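Local atomic coordinates of metallopeptidase containing co-catalytic metalloactive site (Shewanella denitrificans OS217, PDB entry 3B2Y), a protein that probably acts as a zinc-dependent hydrolase of the M14 metallocarboxypeptidase family, and holds a nickel ion at its metal site in this crystal. Residues 23-28 with 112-117; 27-32 with 106-111; 60-65 with 102-107; 68-73 with 156-161. All coordinates share one frame; numbering follows the deposited sequence.

Contact 1 of 4, residues 23-28 with 112-117; sequences NDIDAF and TGFKAG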
loop_
_atom_site.group_PDB
_atom_site.type_symbol
_atom_site.label_atom_id
_atom_site.label_comp_id
_atom_site.label_asym_id
_atom_site.label_seq_id
_atom_site.Cartn_x
_atom_site.Cartn_y
_atom_site.Cartn_z
ATOM N N ASN A 23 -12.498 -6.958 8.287
ATOM C CA ASN A 23 -11.595 -8.086 8.508
ATOM C C ASN A 23 -12.116 -9.375 7.899
ATOM O O ASN A 23 -11.634 -10.459 8.256
ATOM C CB ASN A 23 -11.242 -8.262 9.993
ATOM C CG ASN A 23 -12.405 -8.732 10.800
ATOM O OD1 ASN A 23 -13.551 -8.469 10.413
ATOM N ND2 ASN A 23 -12.159 -9.424 11.915
ATOM N N ASP A 24 -13.064 -9.247 6.962
ATOM C CA ASP A 24 -13.689 -10.424 6.340
ATOM C C ASP A 24 -12.741 -10.849 5.207
ATOM O O ASP A 24 -12.884 -10.493 4.023
ATOM C CB ASP A 24 -15.097 -10.129 5.863
ATOM C CG ASP A 24 -15.799 -11.332 5.361
ATOM O OD1 ASP A 24 -15.131 -12.371 5.157
ATOM O OD2 ASP A 24 -17.047 -11.250 5.216
ATOM N N ILE A 25 -11.746 -11.621 5.613
ATOM C CA ILE A 25 -10.635 -11.955 4.694
ATOM C C ILE A 25 -11.086 -12.920 3.579
ATOM O O ILE A 25 -10.626 -12.845 2.445
ATOM C CB ILE A 25 -9.430 -12.517 5.507
ATOM C CG1 ILE A 25 -8.187 -12.634 4.638
ATOM C CG2 ILE A 25 -9.739 -13.833 6.138
ATOM C CD1 ILE A 25 -6.859 -12.781 5.451
ATOM N N ASP A 26 -12.072 -13.781 3.863
ATOM C CA ASP A 26 -12.567 -14.680 2.833
ATOM C C ASP A 26 -13.300 -13.913 1.732
ATOM O O ASP A 26 -13.106 -14.178 0.568
ATOM C CB ASP A 26 -13.501 -15.747 3.432
ATOM C CG ASP A 26 -12.734 -16.777 4.314
ATOM O OD1 ASP A 26 -11.535 -17.065 4.050
ATOM O OD2 ASP A 26 -13.347 -17.323 5.250
ATOM N N ALA A 27 -14.115 -12.940 2.128
ATOM C CA ALA A 27 -14.807 -12.059 1.188
ATOM C C ALA A 27 -13.777 -11.305 0.382
ATOM O O ALA A 27 -13.932 -11.176 -0.824
ATOM C CB ALA A 27 -15.701 -11.067 1.921
ATOM N N PHE A 28 -12.755 -10.792 1.061
ATOM C CA PHE A 28 -11.680 -10.064 0.357
ATOM C C PHE A 28 -11.073 -10.911 -0.749
ATOM O O PHE A 28 -11.029 -10.490 -1.924
ATOM C CB PHE A 28 -10.602 -9.611 1.341
ATOM C CG PHE A 28 -9.493 -8.830 0.695
ATOM C CD1 PHE A 28 -9.690 -7.548 0.256
ATOM C CD2 PHE A 28 -8.275 -9.436 0.469
ATOM C CE1 PHE A 28 -8.673 -6.868 -0.340
ATOM C CE2 PHE A 28 -7.252 -8.785 -0.126
ATOM C CZ PHE A 28 -7.434 -7.519 -0.560
ATOM N N THR A 112 -2.697 -12.621 8.374
ATOM C CA THR A 112 -3.080 -12.991 9.762
ATOM C C THR A 112 -3.479 -11.747 10.634
ATOM O O THR A 112 -4.469 -11.799 11.342
ATOM C CB THR A 112 -2.048 -13.864 10.436
ATOM O OG1 THR A 112 -0.855 -13.126 10.716
ATOM C CG2 THR A 112 -1.762 -15.105 9.572
ATOM N N GLY A 113 -2.762 -10.640 10.463
ATOM C CA GLY A 113 -3.064 -9.365 11.098
ATOM C C GLY A 113 -4.369 -8.776 10.566
ATOM O O GLY A 113 -5.182 -8.253 11.346
ATOM N N PHE A 114 -4.574 -8.857 9.255
ATOM C CA PHE A 114 -5.774 -8.367 8.587
ATOM C C PHE A 114 -7.018 -9.093 9.161
ATOM O O PHE A 114 -7.999 -8.451 9.472
ATOM C CB PHE A 114 -5.635 -8.560 7.094
ATOM C CG PHE A 114 -6.794 -8.078 6.279
ATOM C CD1 PHE A 114 -6.859 -6.760 5.842
ATOM C CD2 PHE A 114 -7.769 -8.963 5.864
ATOM C CE1 PHE A 114 -7.896 -6.332 5.014
ATOM C CE2 PHE A 114 -8.807 -8.544 5.046
ATOM C CZ PHE A 114 -8.861 -7.215 4.621
ATOM N N LYS A 115 -6.948 -10.419 9.253
ATOM C CA LYS A 115 -8.056 -11.243 9.787
ATOM C C LYS A 115 -8.409 -10.825 11.206
ATOM O O LYS A 115 -9.588 -10.859 11.619
ATOM C CB LYS A 115 -7.668 -12.750 9.718
ATOM C CG LYS A 115 -8.693 -13.695 10.277
ATOM C CD LYS A 115 -8.244 -15.153 10.081
ATOM C CE LYS A 115 -9.052 -16.085 10.951
ATOM N NZ LYS A 115 -8.564 -15.998 12.349
ATOM N N ALA A 116 -7.417 -10.458 12.003
ATOM C CA ALA A 116 -7.670 -10.142 13.397
ATOM C C ALA A 116 -7.770 -8.645 13.673
ATOM O O ALA A 116 -7.891 -8.223 14.828
ATOM C CB ALA A 116 -6.599 -10.775 14.243
ATOM N N GLY A 117 -7.720 -7.853 12.612
ATOM C CA GLY A 117 -7.749 -6.399 12.688
ATOM C C GLY A 117 -6.666 -5.708 13.524
ATOM O O GLY A 117 -6.905 -4.635 14.092
#

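Contact 2 of 4, residues 27-32 with 106-111; sequences AFYAQL and LPLVNP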
loop_
_atom_site.group_PDB
_atom_site.type_symbol
_atom_site.label_atom_id
_atom_site.label_comp_id
_atom_site.label_asym_id
_atom_site.label_seq_id
_atom_site.Cartn_x
_atom_site.Cartn_y
_atom_site.Cartn_z
ATOM N N ALA A 27 -14.115 -12.940 2.128
ATOM C CA ALA A 27 -14.807 -12.059 1.188
ATOM C C ALA A 27 -13.777 -11.305 0.382
ATOM O O ALA A 27 -13.932 -11.176 -0.824
ATOM C CB ALA A 27 -15.701 -11.067 1.921
ATOM N N PHE A 28 -12.755 -10.792 1.061
ATOM C CA PHE A 28 -11.680 -10.064 0.357
ATOM C C PHE A 28 -11.073 -10.911 -0.749
ATOM O O PHE A 28 -11.029 -10.490 -1.924
ATOM C CB PHE A 28 -10.602 -9.611 1.341
ATOM C CG PHE A 28 -9.493 -8.830 0.695
ATOM C CD1 PHE A 28 -9.690 -7.548 0.256
ATOM C CD2 PHE A 28 -8.275 -9.436 0.469
ATOM C CE1 PHE A 28 -8.673 -6.868 -0.340
ATOM C CE2 PHE A 28 -7.252 -8.785 -0.126
ATOM C CZ PHE A 28 -7.434 -7.519 -0.560
ATOM N N TYR A 29 -10.638 -12.119 -0.391
ATOM C CA TYR A 29 -9.965 -12.945 -1.373
ATOM C C TYR A 29 -10.910 -13.278 -2.550
ATOM O O TYR A 29 -10.483 -13.279 -3.704
ATOM C CB TYR A 29 -9.428 -14.211 -0.713
ATOM C CG TYR A 29 -8.093 -14.043 -0.033
ATOM C CD1 TYR A 29 -6.922 -13.931 -0.776
ATOM C CD2 TYR A 29 -7.965 -14.092 1.341
ATOM C CE1 TYR A 29 -5.657 -13.817 -0.161
ATOM C CE2 TYR A 29 -6.684 -13.976 1.957
ATOM C CZ TYR A 29 -5.561 -13.831 1.205
ATOM O OH TYR A 29 -4.359 -13.698 1.862
ATOM N N ALA A 30 -12.157 -13.611 -2.237
ATOM C CA ALA A 30 -13.219 -13.847 -3.258
ATOM C C ALA A 30 -13.424 -12.678 -4.211
ATOM O O ALA A 30 -13.399 -12.862 -5.433
ATOM C CB ALA A 30 -14.587 -14.277 -2.563
ATOM N N GLN A 31 -13.557 -11.455 -3.683
ATOM C CA GLN A 31 -13.765 -10.295 -4.540
ATOM C C GLN A 31 -12.522 -10.019 -5.375
ATOM O O GLN A 31 -12.622 -9.725 -6.575
ATOM C CB GLN A 31 -14.189 -9.064 -3.700
ATOM C CG GLN A 31 -15.629 -9.155 -3.105
ATOM N N LEU A 32 -11.351 -10.088 -4.741
ATOM C CA LEU A 32 -10.066 -9.836 -5.414
ATOM C C LEU A 32 -9.889 -10.780 -6.627
ATOM O O LEU A 32 -9.472 -10.392 -7.686
ATOM C CB LEU A 32 -8.946 -10.107 -4.424
ATOM C CG LEU A 32 -7.547 -10.069 -4.997
ATOM C CD1 LEU A 32 -7.315 -8.672 -5.629
ATOM C CD2 LEU A 32 -6.504 -10.363 -3.887
ATOM N N LEU A 106 0.456 -5.897 -4.821
ATOM C CA LEU A 106 0.751 -6.720 -3.629
ATOM C C LEU A 106 -0.307 -6.299 -2.571
ATOM O O LEU A 106 -0.072 -5.482 -1.710
ATOM C CB LEU A 106 2.210 -6.480 -3.212
ATOM C CG LEU A 106 2.947 -7.331 -2.224
ATOM C CD1 LEU A 106 3.146 -8.753 -2.794
ATOM C CD2 LEU A 106 4.325 -6.696 -2.024
ATOM N N PRO A 107 -1.525 -6.824 -2.706
ATOM C CA PRO A 107 -2.684 -6.292 -2.042
ATOM C C PRO A 107 -2.685 -6.510 -0.529
ATOM O O PRO A 107 -3.310 -5.748 0.189
ATOM C CB PRO A 107 -3.855 -7.143 -2.622
ATOM C CG PRO A 107 -3.358 -7.737 -3.819
ATOM C CD PRO A 107 -1.861 -7.916 -3.619
ATOM N N LEU A 108 -2.062 -7.585 -0.063
ATOM C CA LEU A 108 -2.240 -8.002 1.327
ATOM C C LEU A 108 -1.047 -8.797 1.830
ATOM O O LEU A 108 -1.013 -10.008 1.672
ATOM C CB LEU A 108 -3.498 -8.832 1.473
ATOM C CG LEU A 108 -3.886 -9.322 2.888
ATOM C CD1 LEU A 108 -3.864 -8.119 3.941
ATOM C CD2 LEU A 108 -5.267 -10.088 2.885
ATOM N N VAL A 109 -0.087 -8.113 2.439
ATOM C CA VAL A 109 1.162 -8.714 2.886
ATOM C C VAL A 109 1.037 -9.463 4.249
ATOM O O VAL A 109 1.721 -10.467 4.493
ATOM C CB VAL A 109 2.203 -7.628 2.937
ATOM C CG1 VAL A 109 3.470 -8.067 3.678
ATOM C CG2 VAL A 109 2.491 -7.110 1.513
ATOM N N ASN A 110 0.080 -9.029 5.064
ATOM C CA ASN A 110 -0.116 -9.515 6.416
ATOM C C ASN A 110 -1.559 -10.093 6.626
ATOM O O ASN A 110 -2.410 -9.506 7.262
ATOM C CB ASN A 110 0.095 -8.375 7.367
ATOM C CG ASN A 110 -0.029 -8.779 8.836
ATOM O OD1 ASN A 110 -0.097 -9.950 9.218
ATOM N ND2 ASN A 110 -0.031 -7.755 9.686
ATOM N N PRO A 111 -1.842 -11.220 6.004
ATOM C CA PRO A 111 -3.239 -11.721 6.166
ATOM C C PRO A 111 -3.622 -12.123 7.552
ATOM O O PRO A 111 -4.786 -11.931 7.929
ATOM C CB PRO A 111 -3.228 -12.957 5.261
ATOM C CG PRO A 111 -1.785 -13.354 5.172
ATOM C CD PRO A 111 -1.088 -12.035 5.074
#

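Contact 3 of 4, residues 60-65 with 102-107; sequences ASQRSD and NLSLLP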
loop_
_atom_site.group_PDB
_atom_site.type_symbol
_atom_site.label_atom_id
_atom_site.label_comp_id
_atom_site.label_asym_id
_atom_site.label_seq_id
_atom_site.Cartn_x
_atom_site.Cartn_y
_atom_site.Cartn_z
ATOM N N ALA A 60 0.587 -10.228 -17.716
ATOM C CA ALA A 60 1.023 -11.542 -18.218
ATOM C C ALA A 60 2.447 -11.466 -18.800
ATOM O O ALA A 60 3.168 -12.462 -18.798
ATOM C CB ALA A 60 0.018 -12.095 -19.256
ATOM N N SER A 61 2.838 -10.276 -19.269
ATOM C CA SER A 61 4.204 -9.993 -19.708
ATOM C C SER A 61 4.633 -8.562 -19.348
ATOM O O SER A 61 3.882 -7.621 -19.585
ATOM C CB SER A 61 4.291 -10.141 -21.230
ATOM O OG SER A 61 3.694 -11.356 -21.670
ATOM N N GLN A 62 5.843 -8.401 -18.814
ATOM C CA GLN A 62 6.407 -7.084 -18.602
ATOM C C GLN A 62 6.992 -6.597 -19.931
ATOM O O GLN A 62 7.759 -7.310 -20.582
ATOM C CB GLN A 62 7.493 -7.082 -17.529
ATOM C CG GLN A 62 7.131 -7.788 -16.220
ATOM C CD GLN A 62 5.728 -7.486 -15.704
ATOM O OE1 GLN A 62 5.479 -6.438 -15.111
ATOM N NE2 GLN A 62 4.812 -8.428 -15.907
ATOM N N ARG A 63 6.619 -5.386 -20.334
ATOM C CA ARG A 63 7.138 -4.792 -21.554
ATOM C C ARG A 63 8.245 -3.796 -21.194
ATOM O O ARG A 63 8.051 -2.932 -20.347
ATOM C CB ARG A 63 6.001 -4.118 -22.310
ATOM C CG ARG A 63 4.782 -5.018 -22.560
ATOM C CD ARG A 63 5.097 -6.136 -23.543
ATOM N NE ARG A 63 5.566 -5.625 -24.843
ATOM C CZ ARG A 63 4.808 -5.428 -25.929
ATOM N NH1 ARG A 63 3.503 -5.698 -25.921
ATOM N NH2 ARG A 63 5.370 -4.952 -27.042
ATOM N N SER A 64 9.407 -3.916 -21.839
ATOM C CA SER A 64 10.585 -3.082 -21.490
ATOM C C SER A 64 10.380 -1.579 -21.721
ATOM O O SER A 64 10.941 -0.730 -21.018
ATOM C CB SER A 64 11.786 -3.530 -22.316
ATOM O OG SER A 64 11.433 -3.518 -23.694
ATOM N N ASP A 65 9.556 -1.267 -22.706
ATOM C CA ASP A 65 9.236 0.109 -23.064
ATOM C C ASP A 65 8.208 0.801 -22.165
ATOM O O ASP A 65 7.969 2.000 -22.360
ATOM C CB ASP A 65 8.740 0.158 -24.517
ATOM C CG ASP A 65 7.605 -0.843 -24.784
ATOM O OD1 ASP A 65 7.694 -1.987 -24.292
ATOM O OD2 ASP A 65 6.635 -0.492 -25.495
ATOM N N ASN A 102 3.439 -1.478 -16.786
ATOM C CA ASN A 102 3.558 -2.797 -16.136
ATOM C C ASN A 102 3.166 -2.580 -14.696
ATOM O O ASN A 102 3.964 -2.122 -13.907
ATOM C CB ASN A 102 4.978 -3.319 -16.254
ATOM C CG ASN A 102 5.419 -3.479 -17.674
ATOM O OD1 ASN A 102 4.706 -4.086 -18.487
ATOM N ND2 ASN A 102 6.632 -2.990 -17.983
ATOM N N LEU A 103 1.907 -2.784 -14.367
ATOM C CA LEU A 103 1.447 -2.507 -12.986
ATOM C C LEU A 103 1.494 -3.813 -12.213
ATOM O O LEU A 103 0.998 -4.844 -12.684
ATOM C CB LEU A 103 0.054 -1.881 -12.947
ATOM C CG LEU A 103 -0.541 -1.468 -11.570
ATOM C CD1 LEU A 103 0.419 -0.523 -10.821
ATOM C CD2 LEU A 103 -1.852 -0.757 -11.729
ATOM N N SER A 104 2.198 -3.772 -11.092
ATOM C CA SER A 104 2.242 -4.902 -10.154
ATOM C C SER A 104 1.496 -4.545 -8.890
ATOM O O SER A 104 1.497 -3.403 -8.487
ATOM C CB SER A 104 3.689 -5.249 -9.928
ATOM O OG SER A 104 4.298 -5.724 -11.161
ATOM N N LEU A 105 0.809 -5.527 -8.299
ATOM C CA LEU A 105 -0.057 -5.309 -7.119
ATOM C C LEU A 105 0.239 -6.353 -6.029
ATOM O O LEU A 105 0.416 -7.512 -6.320
ATOM C CB LEU A 105 -1.511 -5.419 -7.541
ATOM C CG LEU A 105 -1.953 -4.488 -8.658
ATOM C CD1 LEU A 105 -3.290 -4.949 -9.207
ATOM C CD2 LEU A 105 -1.993 -3.068 -8.132
ATOM N N LEU A 106 0.456 -5.897 -4.821
ATOM C CA LEU A 106 0.751 -6.720 -3.629
ATOM C C LEU A 106 -0.307 -6.299 -2.571
ATOM O O LEU A 106 -0.072 -5.482 -1.710
ATOM C CB LEU A 106 2.210 -6.480 -3.212
ATOM C CG LEU A 106 2.947 -7.331 -2.224
ATOM C CD1 LEU A 106 3.146 -8.753 -2.794
ATOM C CD2 LEU A 106 4.325 -6.696 -2.024
ATOM N N PRO A 107 -1.525 -6.824 -2.706
ATOM C CA PRO A 107 -2.684 -6.292 -2.042
ATOM C C PRO A 107 -2.685 -6.510 -0.529
ATOM O O PRO A 107 -3.310 -5.748 0.189
ATOM C CB PRO A 107 -3.855 -7.143 -2.622
ATOM C CG PRO A 107 -3.358 -7.737 -3.819
ATOM C CD PRO A 107 -1.861 -7.916 -3.619
#

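Contact 4 of 4, residues 68-73 with 156-161; sequences SLLISS and QLLCAA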
loop_
_atom_site.group_PDB
_atom_site.type_symbol
_atom_site.label_atom_id
_atom_site.label_comp_id
_atom_site.label_asym_id
_atom_site.label_seq_id
_atom_site.Cartn_x
_atom_site.Cartn_y
_atom_site.Cartn_z
ATOM N N SER A 68 7.375 0.470 -14.918
ATOM C CA SER A 68 7.023 -0.601 -14.000
ATOM C C SER A 68 6.733 0.034 -12.655
ATOM O O SER A 68 7.582 0.679 -12.070
ATOM C CB SER A 68 8.154 -1.619 -13.853
ATOM O OG SER A 68 8.421 -2.314 -15.078
ATOM N N LEU A 69 5.510 -0.184 -12.188
ATOM C CA LEU A 69 5.016 0.423 -10.969
ATOM C C LEU A 69 4.465 -0.715 -10.116
ATOM O O LEU A 69 3.927 -1.712 -10.656
ATOM C CB LEU A 69 3.894 1.415 -11.206
ATOM C CG LEU A 69 4.098 2.565 -12.167
ATOM C CD1 LEU A 69 2.776 3.361 -12.233
ATOM C CD2 LEU A 69 5.267 3.444 -11.783
ATOM N N LEU A 70 4.657 -0.564 -8.832
ATOM C CA LEU A 70 4.176 -1.444 -7.805
ATOM C C LEU A 70 3.270 -0.673 -6.860
ATOM O O LEU A 70 3.633 0.376 -6.372
ATOM C CB LEU A 70 5.362 -2.057 -7.066
ATOM C CG LEU A 70 5.037 -2.987 -5.881
ATOM C CD1 LEU A 70 4.247 -4.213 -6.378
ATOM C CD2 LEU A 70 6.356 -3.398 -5.168
ATOM N N ILE A 71 2.125 -1.247 -6.496
ATOM C CA ILE A 71 1.295 -0.739 -5.408
ATOM C C ILE A 71 1.112 -1.901 -4.415
ATOM O O ILE A 71 0.864 -3.052 -4.821
ATOM C CB ILE A 71 -0.131 -0.287 -5.883
ATOM C CG1 ILE A 71 -0.032 0.775 -6.968
ATOM C CG2 ILE A 71 -0.965 0.293 -4.733
ATOM C CD1 ILE A 71 -1.383 0.986 -7.697
ATOM N N SER A 72 1.388 -1.596 -3.153
ATOM C CA SER A 72 1.285 -2.551 -2.091
ATOM C C SER A 72 0.429 -2.013 -0.952
ATOM O O SER A 72 0.267 -0.813 -0.751
ATOM C CB SER A 72 2.675 -2.912 -1.566
ATOM O OG SER A 72 3.323 -1.747 -1.037
ATOM N N SER A 73 -0.097 -2.933 -0.164
ATOM C CA SER A 73 -0.831 -2.539 1.026
ATOM C C SER A 73 -0.906 -3.720 1.953
ATOM O O SER A 73 -0.303 -4.787 1.678
ATOM C CB SER A 73 -2.230 -2.070 0.647
ATOM O OG SER A 73 -2.898 -1.430 1.723
ATOM N N GLN A 156 14.462 -9.475 -5.993
ATOM C CA GLN A 156 14.792 -9.037 -7.347
ATOM C C GLN A 156 13.530 -8.780 -8.149
ATOM O O GLN A 156 13.475 -7.863 -8.919
ATOM C CB GLN A 156 15.615 -10.099 -8.028
ATOM C CG GLN A 156 16.427 -9.582 -9.205
ATOM C CD GLN A 156 17.864 -10.076 -9.133
ATOM O OE1 GLN A 156 18.140 -11.275 -9.306
ATOM N NE2 GLN A 156 18.788 -9.156 -8.839
ATOM N N LEU A 157 12.545 -9.644 -7.972
ATOM C CA LEU A 157 11.253 -9.536 -8.659
ATOM C C LEU A 157 10.575 -8.231 -8.191
ATOM O O LEU A 157 10.059 -7.460 -9.007
ATOM C CB LEU A 157 10.423 -10.753 -8.361
ATOM C CG LEU A 157 9.014 -10.766 -8.916
ATOM C CD1 LEU A 157 9.082 -10.885 -10.420
ATOM C CD2 LEU A 157 8.225 -11.844 -8.255
ATOM N N LEU A 158 10.636 -7.924 -6.896
ATOM C CA LEU A 158 9.968 -6.746 -6.372
ATOM C C LEU A 158 10.668 -5.436 -6.797
ATOM O O LEU A 158 10.011 -4.425 -7.017
ATOM C CB LEU A 158 9.874 -6.809 -4.853
ATOM C CG LEU A 158 8.872 -7.910 -4.477
ATOM C CD1 LEU A 158 9.000 -8.188 -2.963
ATOM C CD2 LEU A 158 7.424 -7.588 -4.896
ATOM N N CYS A 159 11.988 -5.462 -6.843
ATOM C CA CYS A 159 12.781 -4.334 -7.334
ATOM C C CYS A 159 12.466 -4.066 -8.818
ATOM O O CYS A 159 12.204 -2.922 -9.197
ATOM C CB CYS A 159 14.255 -4.570 -7.055
ATOM S SG CYS A 159 14.557 -4.456 -5.243
ATOM N N ALA A 160 12.452 -5.105 -9.636
ATOM C CA ALA A 160 11.994 -4.984 -11.063
ATOM C C ALA A 160 10.600 -4.328 -11.170
ATOM O O ALA A 160 10.366 -3.415 -12.020
ATOM C CB ALA A 160 11.986 -6.371 -11.776
ATOM N N ALA A 161 9.700 -4.761 -10.282
ATOM C CA ALA A 161 8.290 -4.309 -10.294
ATOM C C ALA A 161 8.097 -2.850 -9.926
ATOM O O ALA A 161 7.084 -2.248 -10.305
ATOM C CB ALA A 161 7.401 -5.285 -9.413
#

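Contact 1 of 4, residues 23-28 with 112-117
Ile25 and Phe114 form the dense, buried half of this contact. The ring of Phe114 presents its rim to the start of helix 25-39: CE2 lies 3.9 Å from Ile25 CA, which sits near the ring plane, and CD2 lies 3.9 Å from Ile25 CG1. The CG of Phe114 is anti to the backbone N (chi1 -179°), which starts the side chain away from its own short helix. The ring turns an edge toward the face of Phe28, the centroids 5.4 Å apart and the planes at 52°. Trp84 meets both rings and closes the cluster. Asn23 makes the polar half. Its CB lies against Phe114 O at 3.3 Å, and its ND2 donates to Lys115 O over 3.0 Å, a bent bond (139°) whose donor is tilted from the carbonyl plane, while OD1 pairs with Gln21 NE2. An alanine at Asn23 would probably leave Lys115 O without this donor and Gln21 without its acceptor, so that the two helices are less firmly pinned. The solvent side is looser: Lys115 touches Ile25 CG2 through CG at 4.3 Å, then extends outward. The contact thus joins a helix start to a helix end. Asp24 is the N-cap, its OD1 taking Ala27 N from above the carboxylate plane, and Gly117, at positive phi, closes helix 111-115 with a Schellman motif.

Contact 2 of 4, residues 27-32 with 106-111
Tyr29 OH reaches across to Pro111 CB at 3.7 Å and Leu108 CD2 at 3.9 Å, and is held there by a hydrogen bond with Ala53 O of strand 52-58. The phenol oxygen thus touches two carbons of the 106-111 loop and has its polar partner in a third part of the chain. The CG of Tyr29 is anti to the carbonyl carbon (chi1 -83°), which starts the ring off toward the loop. Leu108 supplies the main apolar contact: its CD2 methyl fits between two aromatic rings of the helix, 3.8 Å from Phe28 CE2 and 4.1 Å from Tyr29 CZ. Leu108 and Phe28 lie alongside, running in opposite senses, whereas Tyr29 comes in roughly perpendicular to Leu108. Pro107 fills the next position. Its CB stands at the edge of the Phe28 ring, 4.1 Å from CZ and near the ring plane, and its CG meets Leu32 CD2. The loop's own polar anchor is Asn110, N-cap of helix 111-115: OD1 accepts from Gly113 N, and ND2 bonds to Phe75 O, the residue before the metal ligand His76 in the chain. Helix 25-39 is thus packed on the loop that leaves strand 102-106, with Pro83 and Leu90 of helix 81-92 touching Phe28 and Leu32, and Phe52 and Tyr57 of strand 52-58 touching Tyr29 and Leu32.

Contact 3 of 4, residues 60-65 with 102-107
Asn102 grips Arg63 at two backbone atoms, its side-chain amide imitating the paired N-H and C=O of a neighbouring strand at the start of strand 102-106, an outermost strand of the mixed sheet of this M14 alpha/beta fold. The loop 60-65, between strands 52-58 and 68-73, is docked in this way. From the backbone outward, CB of Asn102 meets the amide oxygen of Gln62, with OE1 3.4 Å away. The CG lies anti to the carbonyl carbon (chi1 -60°), which carries it over toward the loop, 3.5 Å from Arg63 N. At the tip the two amide atoms divide the work. OD1 accepts from Arg63 N over 3.0 Å in a nearly straight bond (171°), although the donor comes in broadside, at a C=O...N angle of only 105°. ND2 donates to Arg63 O over 2.8 Å, with the acceptor lying in the plane of the amide, and also has a weak bond to Ser68 OG. Opposite demands on the two atoms fix which way round the amide sits. A leucine in place of Asn102 would probably leave both the N-H and the C=O of Arg63 without these mates and set the loop free to shift. Gln62 bends at chi2 to bring its end back over the strand, its amide plane turned well away from that of Asn102; Ser104 OG, farther along, pairs instead with Gln58 NE2. Beyond its backbone bonds, Arg63 lends the contact its aliphatic root: CB stops 4.0 Å from Asn102 OD1.

Contact 4 of 4, residues 68-73 with 156-161
The peptide group between Leu69 and Leu70 takes the carbonyl oxygen of Ala161 on one face. Ala161 O stands almost straight above that plane, 3.0 Å from Leu69 C and 3.3 Å from Leu70 N, a perpendicular approach of a carbonyl oxygen to a carbonyl carbon rather than a hydrogen bond. The same oxygen also lies near the preceding carbonyl carbon, 3.3 Å from Ser68 C. At the edges of the peptide the sheet takes over: Leu69 is backbone-bonded to Ser104 on one neighbouring strand, Leu70 to Gly165 on the other. Alongside, Ser68 CB packs on Ala160 O at 3.4 Å. Leu70 supplies the apolar part. Its CG is anti to the backbone N (chi1 177°), which starts the side chain toward the helix; CD2 meets Leu158 CD2 at 4.3 Å, while CB faces Ala161 CB at 4.5 Å. Ser162 OG bonds with Leu158 O and Cys159 O, just past the segment. Strand and helix axes approach to 7.7 Å, their directions 112° apart. Strand 68-73 is an inner strand, between 102-106 and 165-172. Helix 155-161 packs on it beside strand 52-58, whose Leu56 touches Leu70, while Leu69 and Ile71 are packed against helix 253-271, and Ile71 also against helix 81-92.

Contacts 1 and 2 share Phe28 and form one continuous core under helix 25-39, their centres 8 Å apart; Ile25 CD1 reaches Pro111 O at 3.3 Å and Phe114 CB reaches Leu108 CD1 at 3.6 Å. Contacts 3 and 4, also 8 Å apart, are joined by the pairing of strands 102-106 and 68-73, where Ser104 N lies 2.7 Å from Leu69 O. Leu106 and Pro107 carry the chain from contact 3 into contact 2, the centres of the two being 18 Å apart. None of the four lies at the nickel site formed by His76, Glu79 and His170, but the side chains of Phe114 and Leu108 are each about 12 Å from the ion, and strand 68-73 leads toward His76.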